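Local coordinates for protein fructuronate-tagaturonate epimerase UxaE from Cohnella laeviribosi in complex with 1 glycerol (Cohnella laeviribosi, PDB 6IL9) that catalyses the epimerisation that interconverts fructuronate and tagaturonate, using a TIM-barrel scaffold with a bound zinc ion, at residues G48-E53 / R77-T82; A216-K221 / A288-G293; L386-H391 / E423-Y428. All coordinates share one frame; numbering follows the deposited sequence.

Three separate contacts show how elements around a TIM barrel are held together. Interaction 1 joins two helices beside the N-terminal antiparallel sheet. Interaction 2, the only one to involve helices lying between barrel strands, ties helix 281-293, which follows strand 267-271, to helix 208-218, in the long connection before that strand. Interaction 3 packs helix 384-402, beyond the last barrel strand, against a later loop. Their centres lie about 50 Å (1 and 2), 44 Å (1 and 3) and 53 Å (2 and 3) apart, and interactions 2 and 3 fall on opposite sides of the chain's centre. None includes the zinc ligands His161, Asp273 and His343, which is consistent with a role in the scaffold rather than at the metal site.

Interaction 1: residues G48-E53 / R77-T82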
loop_
_atom_site.group_PDB
_atom_site.type_symbol
_atom_site.label_atom_id
_atom_site.label_comp_id
_atom_site.label_asym_id
_atom_site.label_seq_id
_atom_site.Cartn_x
_atom_site.Cartn_y
_atom_site.Cartn_z
ATOM N N GLY A 48 -5.744 -0.029 -37.359
ATOM C CA GLY A 48 -4.484 0.428 -36.809
ATOM C C GLY A 48 -3.813 -0.659 -36.007
ATOM O O GLY A 48 -4.401 -1.696 -35.700
ATOM N N LYS A 49 -2.544 -0.400 -35.667
ATOM C CA LYS A 49 -1.774 -1.390 -34.921
ATOM C C LYS A 49 -2.368 -1.635 -33.543
ATOM O O LYS A 49 -2.274 -2.749 -33.020
ATOM C CB LYS A 49 -0.313 -0.954 -34.788
ATOM C CG LYS A 49 0.515 -1.131 -36.060
ATOM C CD LYS A 49 1.994 -0.851 -35.813
ATOM C CE LYS A 49 2.209 0.536 -35.223
ATOM N NZ LYS A 49 1.489 1.599 -35.988
ATOM N N LEU A 50 -2.973 -0.612 -32.936
ATOM C CA LEU A 50 -3.636 -0.821 -31.654
ATOM C C LEU A 50 -4.805 -1.787 -31.807
ATOM O O LEU A 50 -4.941 -2.740 -31.034
ATOM C CB LEU A 50 -4.095 0.516 -31.071
ATOM C CG LEU A 50 -4.944 0.442 -29.799
ATOM C CD1 LEU A 50 -4.251 -0.396 -28.730
ATOM C CD2 LEU A 50 -5.260 1.840 -29.277
ATOM N N TYR A 51 -5.653 -1.565 -32.822
ATOM C CA TYR A 51 -6.764 -2.482 -33.075
ATOM C C TYR A 51 -6.267 -3.906 -33.305
ATOM O O TYR A 51 -6.867 -4.871 -32.815
ATOM C CB TYR A 51 -7.584 -2.001 -34.276
ATOM C CG TYR A 51 -8.837 -2.819 -34.560
ATOM C CD1 TYR A 51 -8.773 -4.025 -35.263
ATOM C CD2 TYR A 51 -10.086 -2.380 -34.131
ATOM C CE1 TYR A 51 -9.914 -4.770 -35.522
ATOM C CE2 TYR A 51 -11.233 -3.118 -34.391
ATOM C CZ TYR A 51 -11.139 -4.311 -35.085
ATOM O OH TYR A 51 -12.279 -5.040 -35.338
ATOM N N ASP A 52 -5.171 -4.056 -34.054
ATOM C CA ASP A 52 -4.705 -5.390 -34.422
ATOM C C ASP A 52 -4.136 -6.131 -33.224
ATOM O O ASP A 52 -4.278 -7.356 -33.120
ATOM C CB ASP A 52 -3.655 -5.291 -35.529
ATOM C CG ASP A 52 -4.183 -4.613 -36.775
ATOM O OD1 ASP A 52 -5.393 -4.733 -37.055
ATOM O OD2 ASP A 52 -3.385 -3.964 -37.480
ATOM N N GLU A 53 -3.484 -5.406 -32.309
ATOM C CA GLU A 53 -2.771 -6.047 -31.210
ATOM C C GLU A 53 -3.694 -6.418 -30.056
ATOM O O GLU A 53 -3.433 -7.398 -29.351
ATOM C CB GLU A 53 -1.641 -5.135 -30.726
ATOM C CG GLU A 53 -0.496 -5.018 -31.732
ATOM C CD GLU A 53 0.388 -3.802 -31.509
ATOM O OE1 GLU A 53 0.358 -3.225 -30.400
ATOM O OE2 GLU A 53 1.111 -3.420 -32.459
ATOM N N ARG A 77 1.968 -0.236 -24.293
ATOM C CA ARG A 77 2.809 0.133 -25.427
ATOM C C ARG A 77 2.308 1.394 -26.120
ATOM O O ARG A 77 3.112 2.218 -26.573
ATOM C CB ARG A 77 2.893 -1.025 -26.421
ATOM C CG ARG A 77 3.603 -0.651 -27.730
ATOM C CD ARG A 77 3.990 -1.876 -28.554
ATOM N NE ARG A 77 2.864 -2.782 -28.782
ATOM C CZ ARG A 77 2.633 -3.884 -28.072
ATOM N NH1 ARG A 77 1.578 -4.649 -28.349
ATOM N NH2 ARG A 77 3.451 -4.217 -27.081
ATOM N N HIS A 78 0.991 1.572 -26.209
ATOM C CA HIS A 78 0.424 2.683 -26.957
ATOM C C HIS A 78 0.063 3.884 -26.091
ATOM O O HIS A 78 -0.132 4.980 -26.627
ATOM C CB HIS A 78 -0.820 2.215 -27.725
ATOM C CG HIS A 78 -0.528 1.158 -28.747
ATOM N ND1 HIS A 78 -0.376 1.442 -30.088
ATOM C CD2 HIS A 78 -0.347 -0.179 -28.622
ATOM C CE1 HIS A 78 -0.117 0.326 -30.745
ATOM N NE2 HIS A 78 -0.096 -0.673 -29.881
ATOM N N PHE A 79 -0.031 3.712 -24.776
ATOM C CA PHE A 79 -0.437 4.784 -23.871
ATOM C C PHE A 79 0.517 4.792 -22.685
ATOM O O PHE A 79 0.281 4.118 -21.671
ATOM C CB PHE A 79 -1.888 4.605 -23.433
ATOM C CG PHE A 79 -2.857 4.587 -24.577
ATOM C CD1 PHE A 79 -3.229 5.767 -25.197
ATOM C CD2 PHE A 79 -3.381 3.387 -25.042
ATOM C CE1 PHE A 79 -4.123 5.757 -26.254
ATOM C CE2 PHE A 79 -4.276 3.370 -26.105
ATOM C CZ PHE A 79 -4.645 4.561 -26.710
ATOM N N PRO A 80 1.616 5.543 -22.781
ATOM C CA PRO A 80 2.613 5.524 -21.701
ATOM C C PRO A 80 2.067 5.911 -20.332
ATOM O O PRO A 80 2.616 5.456 -19.321
ATOM C CB PRO A 80 3.670 6.522 -22.198
ATOM C CG PRO A 80 3.554 6.437 -23.704
ATOM C CD PRO A 80 2.088 6.281 -23.969
ATOM N N PHE A 81 1.010 6.729 -20.254
ATOM C CA PHE A 81 0.498 7.094 -18.934
ATOM C C PHE A 81 -0.077 5.899 -18.175
ATOM O O PHE A 81 -0.293 6.010 -16.962
ATOM C CB PHE A 81 -0.553 8.209 -19.039
ATOM C CG PHE A 81 -1.893 7.750 -19.551
ATOM C CD1 PHE A 81 -2.901 7.367 -18.667
ATOM C CD2 PHE A 81 -2.152 7.715 -20.911
ATOM C CE1 PHE A 81 -4.132 6.947 -19.132
ATOM C CE2 PHE A 81 -3.385 7.289 -21.389
ATOM C CZ PHE A 81 -4.379 6.908 -20.501
ATOM N N THR A 82 -0.311 4.765 -18.840
ATOM C CA THR A 82 -0.771 3.550 -18.167
ATOM C C THR A 82 0.365 2.707 -17.603
ATOM O O THR A 82 0.098 1.649 -17.018
ATOM C CB THR A 82 -1.617 2.680 -19.116
ATOM O OG1 THR A 82 -0.806 2.211 -20.204
ATOM C CG2 THR A 82 -2.793 3.474 -19.661
HETATM O O HOH W 1 3.050 -1.724 -31.777
#
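The imidazole of His78 has Leu50 over one face and Glu53 OE1 at its edge, in the plane of the ring. The guanidinium of Arg77 also receives Glu53 OE1 at its edge and in its own plane, so a His-carboxylate hydrogen bond and a salt bridge converge on one oxygen. Together they tie the short helix 49-53 to the end of helix 69-78, beside the antiparallel sheet near the N-terminus. Over the imidazole face Leu50 makes a CH-pi contact: its CB stands 4.1 Å from the ring centroid of His78, and its CD1 lies near CG and CD2 of the same ring. The other methyl branches off to the neighbouring aromatic residue, with Leu50 CD2 3.7 Å from Phe79 CE2, and Phe79 in turn meets Phe147 edge-to-face.

At the imidazole edge, His78 NE2 donates to Glu53 OE1 over 2.6 Å along a nearly straight path (177°). Because His78 ND1 is bonded to Ser26 OG, the ring is held at both nitrogens and its rotation is fixed. Arg77 grips side-on, with NH1 at 2.8 Å and NE at 3.0 Å from Glu53 OE1; a bend at chi3 (52°) brings NE to this position. His78 NE2 meets Glu53 OE1 from one side of the carboxylate plane, Arg77 NE and NH1 from the opposite side, and their combined pull would be expected to draw negative charge onto that atom. The second carboxylate oxygen is engaged as well: a water donates to Glu53 OE2 at 2.7 Å and weakly accepts from Arg77 NE.

Interaction 2: residues A216-K221 / A288-G293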
loop_
_atom_site.group_PDB
_atom_site.type_symbol
_atom_site.label_atom_id
_atom_site.label_comp_id
_atom_site.label_asym_id
_atom_site.label_seq_id
_atom_site.Cartn_x
_atom_site.Cartn_y
_atom_site.Cartn_z
ATOM N N ALA A 216 34.754 6.397 15.881
ATOM C CA ALA A 216 35.370 7.583 15.292
ATOM C C ALA A 216 34.336 8.529 14.693
ATOM O O ALA A 216 34.583 9.737 14.587
ATOM C CB ALA A 216 36.382 7.180 14.222
ATOM N N LYS A 217 33.181 8.007 14.296
ATOM C CA LYS A 217 32.167 8.823 13.645
ATOM C C LYS A 217 31.125 9.379 14.612
ATOM O O LYS A 217 30.628 10.488 14.390
ATOM C CB LYS A 217 31.477 8.003 12.545
ATOM C CG LYS A 217 30.421 8.747 11.758
ATOM C CD LYS A 217 29.884 7.895 10.622
ATOM C CE LYS A 217 28.865 8.649 9.777
ATOM N NZ LYS A 217 28.382 7.798 8.648
ATOM N N TYR A 218 30.784 8.653 15.680
ATOM C CA TYR A 218 29.659 9.010 16.545
ATOM C C TYR A 218 30.007 9.227 18.010
ATOM O O TYR A 218 29.305 9.991 18.674
ATOM C CB TYR A 218 28.566 7.928 16.512
ATOM C CG TYR A 218 27.961 7.677 15.154
ATOM C CD1 TYR A 218 26.911 8.462 14.679
ATOM C CD2 TYR A 218 28.437 6.650 14.345
ATOM C CE1 TYR A 218 26.354 8.226 13.435
ATOM C CE2 TYR A 218 27.886 6.408 13.103
ATOM C CZ TYR A 218 26.844 7.198 12.651
ATOM O OH TYR A 218 26.300 6.957 11.407
ATOM N N LEU A 219 31.025 8.556 18.547
ATOM C CA LEU A 219 31.194 8.506 19.994
ATOM C C LEU A 219 31.412 9.900 20.581
ATOM O O LEU A 219 32.290 10.647 20.139
ATOM C CB LEU A 219 32.363 7.588 20.360
ATOM C CG LEU A 219 32.538 7.387 21.863
ATOM C CD1 LEU A 219 31.304 6.754 22.435
ATOM C CD2 LEU A 219 33.759 6.516 22.135
ATOM N N ASP A 220 30.589 10.245 21.572
ATOM C CA ASP A 220 30.685 11.522 22.287
ATOM C C ASP A 220 30.562 12.716 21.344
ATOM O O ASP A 220 31.050 13.808 21.639
ATOM C CB ASP A 220 31.985 11.604 23.094
ATOM C CG ASP A 220 32.062 10.537 24.163
ATOM O OD1 ASP A 220 30.999 10.173 24.714
ATOM O OD2 ASP A 220 33.178 10.050 24.454
ATOM N N LYS A 221 29.899 12.523 20.207
ATOM C CA LYS A 221 29.710 13.582 19.229
ATOM C C LYS A 221 28.268 14.068 19.275
ATOM O O LYS A 221 27.358 13.329 19.665
ATOM C CB LYS A 221 30.070 13.102 17.817
ATOM C CG LYS A 221 31.575 13.072 17.541
ATOM C CD LYS A 221 31.862 12.884 16.055
ATOM C CE LYS A 221 33.112 13.632 15.616
ATOM N NZ LYS A 221 34.279 13.307 16.482
ATOM N N ALA A 288 20.435 6.271 8.885
ATOM C CA ALA A 288 20.458 7.108 7.688
ATOM C C ALA A 288 21.870 7.572 7.373
ATOM O O ALA A 288 22.307 7.525 6.219
ATOM C CB ALA A 288 19.528 8.314 7.870
ATOM N N SER A 289 22.614 7.993 8.398
ATOM C CA SER A 289 23.966 8.479 8.176
ATOM C C SER A 289 24.840 7.397 7.559
ATOM O O SER A 289 25.653 7.673 6.671
ATOM C CB SER A 289 24.566 8.961 9.496
ATOM O OG SER A 289 25.809 9.586 9.279
ATOM N N GLU A 290 24.688 6.156 8.020
ATOM C CA GLU A 290 25.490 5.071 7.471
ATOM C C GLU A 290 25.120 4.787 6.027
ATOM O O GLU A 290 25.995 4.532 5.196
ATOM C CB GLU A 290 25.315 3.805 8.305
ATOM C CG GLU A 290 25.947 3.902 9.673
ATOM C CD GLU A 290 27.410 4.279 9.599
ATOM O OE1 GLU A 290 28.228 3.459 9.113
ATOM O OE2 GLU A 290 27.739 5.402 10.022
ATOM N N LEU A 291 23.824 4.779 5.723
ATOM C CA LEU A 291 23.392 4.505 4.358
ATOM C C LEU A 291 23.820 5.617 3.418
ATOM O O LEU A 291 24.338 5.362 2.327
ATOM C CB LEU A 291 21.876 4.346 4.321
ATOM C CG LEU A 291 21.347 3.166 5.118
ATOM C CD1 LEU A 291 19.847 3.244 5.152
ATOM C CD2 LEU A 291 21.808 1.870 4.475
ATOM N N ILE A 292 23.580 6.865 3.816
ATOM C CA ILE A 292 23.930 7.981 2.948
ATOM C C ILE A 292 25.442 8.030 2.744
ATOM O O ILE A 292 25.933 8.314 1.641
ATOM C CB ILE A 292 23.358 9.291 3.529
ATOM C CG1 ILE A 292 21.835 9.184 3.668
ATOM C CG2 ILE A 292 23.673 10.435 2.640
ATOM C CD1 ILE A 292 21.096 9.037 2.365
ATOM N N GLY A 293 26.204 7.675 3.783
ATOM C CA GLY A 293 27.649 7.581 3.639
ATOM C C GLY A 293 28.092 6.537 2.630
ATOM O O GLY A 293 29.166 6.657 2.041
#
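Lys217 reaches toward Glu290 tip to tip, its chain fully extended from a CG that is anti to the backbone N (chi1 -178°). Beyond CB, its CG rests over one face of the adjacent Tyr218 ring, offset toward the rim. Lys217 CD then passes 3.3 Å from Glu290 OE2, and Lys217 CE comes 3.2 Å from Ser289 OG. At the tip, Lys217 NZ forms a salt bridge of 2.8 Å with Glu290 OE2, arriving from above the carboxylate plane, and adds weak bonds to Ser289 OG and O. The same oxygen takes a second donor: Tyr218 OH gives a short 2.5 Å hydrogen bond to the anti lone pair of Glu290 OE2, while His213 NE2 is bonded to OE1. An alanine in place of Glu290 would probably leave the Lys217 ammonium without its countercharge, and the Tyr218 hydroxyl and His213 without this shared partner. The contact thus pins the end of helix 208-218 to helix 281-293. Tyr218 also meets Phe232 of the hairpin 221-225/228-232 edge-to-face and touches Leu237 of helix 234-259, while Ser289 leans on Phe336 of helix 319-336.

Interaction 3: residues L386-H391 / E423-Y428; sequences LYRRMH and EELPSY
Leu425 packs against Tyr387 and Arg388, while Tyr428 packs against Tyr387 and His391. Leu425 CD2 lies 4.0 Å from Tyr387 CD2, and Leu425 CD1 rests over one face of the Arg388 guanidinium, 3.8 Å from Arg388 NE. Further along, His391 CE1 stands 3.6 Å above the plane of the Tyr428 ring, over its centre, with the rings inclined at 45°. Tyr387 lies nearly parallel to Tyr428 but is slid far to one side, so the rings barely overlap; Tyr387 CE2 comes 3.7 Å from Tyr428 CD2. The result is an aromatic cluster of Tyr387, His391 and Tyr428.

One turn apart on helix 384-402, Tyr387 and His391 both carry CG anti to the backbone N (chi1 179° and 177°), which sends both rings off the helix in the same sense and lets Tyr387 OH and His391 ND1 meet in a straight 2.8 Å hydrogen bond. Farther out, Arg388 NH2 forms a salt bridge with Asp422 and bonds to Val420 O, while NH1 bonds to Leu417 O; these hold the guanidinium with one face against Leu425 CD1. Tyr428 is fixed by Arg415, through a bond from its OH to the carbonyl and a cation-pi contact.

No hydrogen bond joins 386-391 to 423-428, although polar groups line the interface. Adhesion therefore rests on apolar and aromatic contact, while the polar tips are bound within the helix or by residues earlier in the same loop.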
loop_
_atom_site.group_PDB
_atom_site.type_symbol
_atom_site.label_atom_id
_atom_site.label_comp_id
_atom_site.label_asym_id
_atom_site.label_seq_id
_atom_site.Cartn_x
_atom_site.Cartn_y
_atom_site.Cartn_z
ATOM N N LEU A 386 -25.444 -11.281 3.447
ATOM C CA LEU A 386 -24.057 -11.654 3.188
ATOM C C LEU A 386 -23.140 -11.118 4.278
ATOM O O LEU A 386 -22.238 -11.826 4.736
ATOM C CB LEU A 386 -23.611 -11.141 1.812
ATOM C CG LEU A 386 -22.151 -11.409 1.437
ATOM C CD1 LEU A 386 -21.845 -12.903 1.440
ATOM C CD2 LEU A 386 -21.804 -10.790 0.073
ATOM N N TYR A 387 -23.365 -9.875 4.711
ATOM C CA TYR A 387 -22.537 -9.322 5.781
ATOM C C TYR A 387 -22.593 -10.209 7.028
ATOM O O TYR A 387 -21.554 -10.524 7.627
ATOM C CB TYR A 387 -22.948 -7.884 6.132
ATOM C CG TYR A 387 -22.061 -7.416 7.258
ATOM C CD1 TYR A 387 -20.803 -6.881 6.989
ATOM C CD2 TYR A 387 -22.427 -7.609 8.590
ATOM C CE1 TYR A 387 -19.951 -6.514 8.016
ATOM C CE2 TYR A 387 -21.574 -7.257 9.624
ATOM C CZ TYR A 387 -20.338 -6.706 9.327
ATOM O OH TYR A 387 -19.502 -6.363 10.362
ATOM N N ARG A 388 -23.799 -10.601 7.445
ATOM C CA ARG A 388 -23.933 -11.432 8.647
ATOM C C ARG A 388 -23.146 -12.728 8.516
ATOM O O ARG A 388 -22.455 -13.146 9.456
ATOM C CB ARG A 388 -25.403 -11.750 8.925
ATOM C CG ARG A 388 -26.254 -10.561 9.279
ATOM C CD ARG A 388 -27.696 -10.985 9.644
ATOM N NE ARG A 388 -28.503 -9.805 9.924
ATOM C CZ ARG A 388 -28.600 -9.226 11.117
ATOM N NH1 ARG A 388 -27.962 -9.730 12.172
ATOM N NH2 ARG A 388 -29.330 -8.138 11.250
ATOM N N ARG A 389 -23.236 -13.383 7.358
ATOM C CA ARG A 389 -22.489 -14.619 7.165
ATOM C C ARG A 389 -20.985 -14.379 7.223
ATOM O O ARG A 389 -20.245 -15.180 7.812
ATOM C CB ARG A 389 -22.893 -15.260 5.839
ATOM C CG ARG A 389 -24.328 -15.790 5.852
ATOM C CD ARG A 389 -24.714 -16.347 4.502
ATOM N NE ARG A 389 -23.707 -17.285 4.030
ATOM C CZ ARG A 389 -23.097 -17.204 2.852
ATOM N NH1 ARG A 389 -23.401 -16.223 2.009
ATOM N NH2 ARG A 389 -22.188 -18.108 2.520
ATOM N N MET A 390 -20.510 -13.288 6.609
ATOM C CA MET A 390 -19.077 -12.979 6.624
ATOM C C MET A 390 -18.604 -12.608 8.029
ATOM O O MET A 390 -17.527 -13.035 8.462
ATOM C CB MET A 390 -18.771 -11.845 5.634
ATOM C CG MET A 390 -19.024 -12.205 4.160
ATOM S SD MET A 390 -18.645 -10.895 2.930
ATOM C CE MET A 390 -16.860 -10.784 3.078
ATOM N N HIS A 391 -19.392 -11.805 8.747
ATOM C CA HIS A 391 -19.015 -11.376 10.092
ATOM C C HIS A 391 -18.934 -12.575 11.031
ATOM O O HIS A 391 -17.962 -12.731 11.783
ATOM C CB HIS A 391 -20.034 -10.329 10.566
ATOM C CG HIS A 391 -19.845 -9.826 11.970
ATOM N ND1 HIS A 391 -19.696 -8.482 12.257
ATOM C CD2 HIS A 391 -19.861 -10.465 13.167
ATOM C CE1 HIS A 391 -19.605 -8.318 13.564
ATOM N NE2 HIS A 391 -19.696 -9.506 14.141
ATOM N N GLU A 423 -30.537 -2.723 9.534
ATOM C CA GLU A 423 -30.260 -1.303 9.362
ATOM C C GLU A 423 -29.048 -0.866 10.170
ATOM O O GLU A 423 -28.399 0.125 9.820
ATOM C CB GLU A 423 -31.482 -0.476 9.761
ATOM C CG GLU A 423 -32.794 -0.984 9.181
ATOM C CD GLU A 423 -33.532 -1.919 10.128
ATOM O OE1 GLU A 423 -34.199 -1.417 11.064
ATOM O OE2 GLU A 423 -33.445 -3.154 9.933
ATOM N N GLU A 424 -28.738 -1.582 11.247
ATOM C CA GLU A 424 -27.632 -1.237 12.132
ATOM C C GLU A 424 -26.318 -1.912 11.761
ATOM O O GLU A 424 -25.274 -1.519 12.294
ATOM C CB GLU A 424 -27.956 -1.619 13.578
ATOM C CG GLU A 424 -29.051 -0.820 14.242
ATOM C CD GLU A 424 -29.448 -1.425 15.586
ATOM O OE1 GLU A 424 -29.434 -2.668 15.703
ATOM O OE2 GLU A 424 -29.768 -0.666 16.525
ATOM N N LEU A 425 -26.338 -2.934 10.909
ATOM C CA LEU A 425 -25.099 -3.626 10.557
ATOM C C LEU A 425 -23.984 -2.694 10.095
ATOM O O LEU A 425 -22.826 -2.941 10.474
ATOM C CB LEU A 425 -25.385 -4.694 9.492
ATOM C CG LEU A 425 -26.201 -5.904 9.970
ATOM C CD1 LEU A 425 -26.480 -6.802 8.795
ATOM C CD2 LEU A 425 -25.484 -6.705 11.061
ATOM N N PRO A 426 -24.236 -1.631 9.320
ATOM C CA PRO A 426 -23.123 -0.761 8.903
ATOM C C PRO A 426 -22.401 -0.086 10.056
ATOM O O PRO A 426 -21.235 0.296 9.889
ATOM C CB PRO A 426 -23.807 0.273 7.997
ATOM C CG PRO A 426 -24.983 -0.461 7.431
ATOM C CD PRO A 426 -25.473 -1.310 8.574
ATOM N N SER A 427 -23.052 0.058 11.216
ATOM C CA SER A 427 -22.411 0.697 12.361
ATOM C C SER A 427 -21.189 -0.080 12.838
ATOM O O SER A 427 -20.283 0.509 13.442
ATOM C CB SER A 427 -23.422 0.874 13.500
ATOM O OG SER A 427 -23.902 -0.370 13.990
ATOM N N TYR A 428 -21.136 -1.394 12.581
ATOM C CA TYR A 428 -19.939 -2.158 12.932
ATOM C C TYR A 428 -18.683 -1.551 12.314
ATOM O O TYR A 428 -17.609 -1.565 12.930
ATOM C CB TYR A 428 -20.064 -3.599 12.452
ATOM C CG TYR A 428 -20.925 -4.512 13.286
ATOM C CD1 TYR A 428 -20.665 -4.719 14.641
ATOM C CD2 TYR A 428 -21.973 -5.214 12.697
ATOM C CE1 TYR A 428 -21.450 -5.595 15.391
ATOM C CE2 TYR A 428 -22.761 -6.084 13.439
ATOM C CZ TYR A 428 -22.494 -6.270 14.774
ATOM O OH TYR A 428 -23.283 -7.151 15.484
#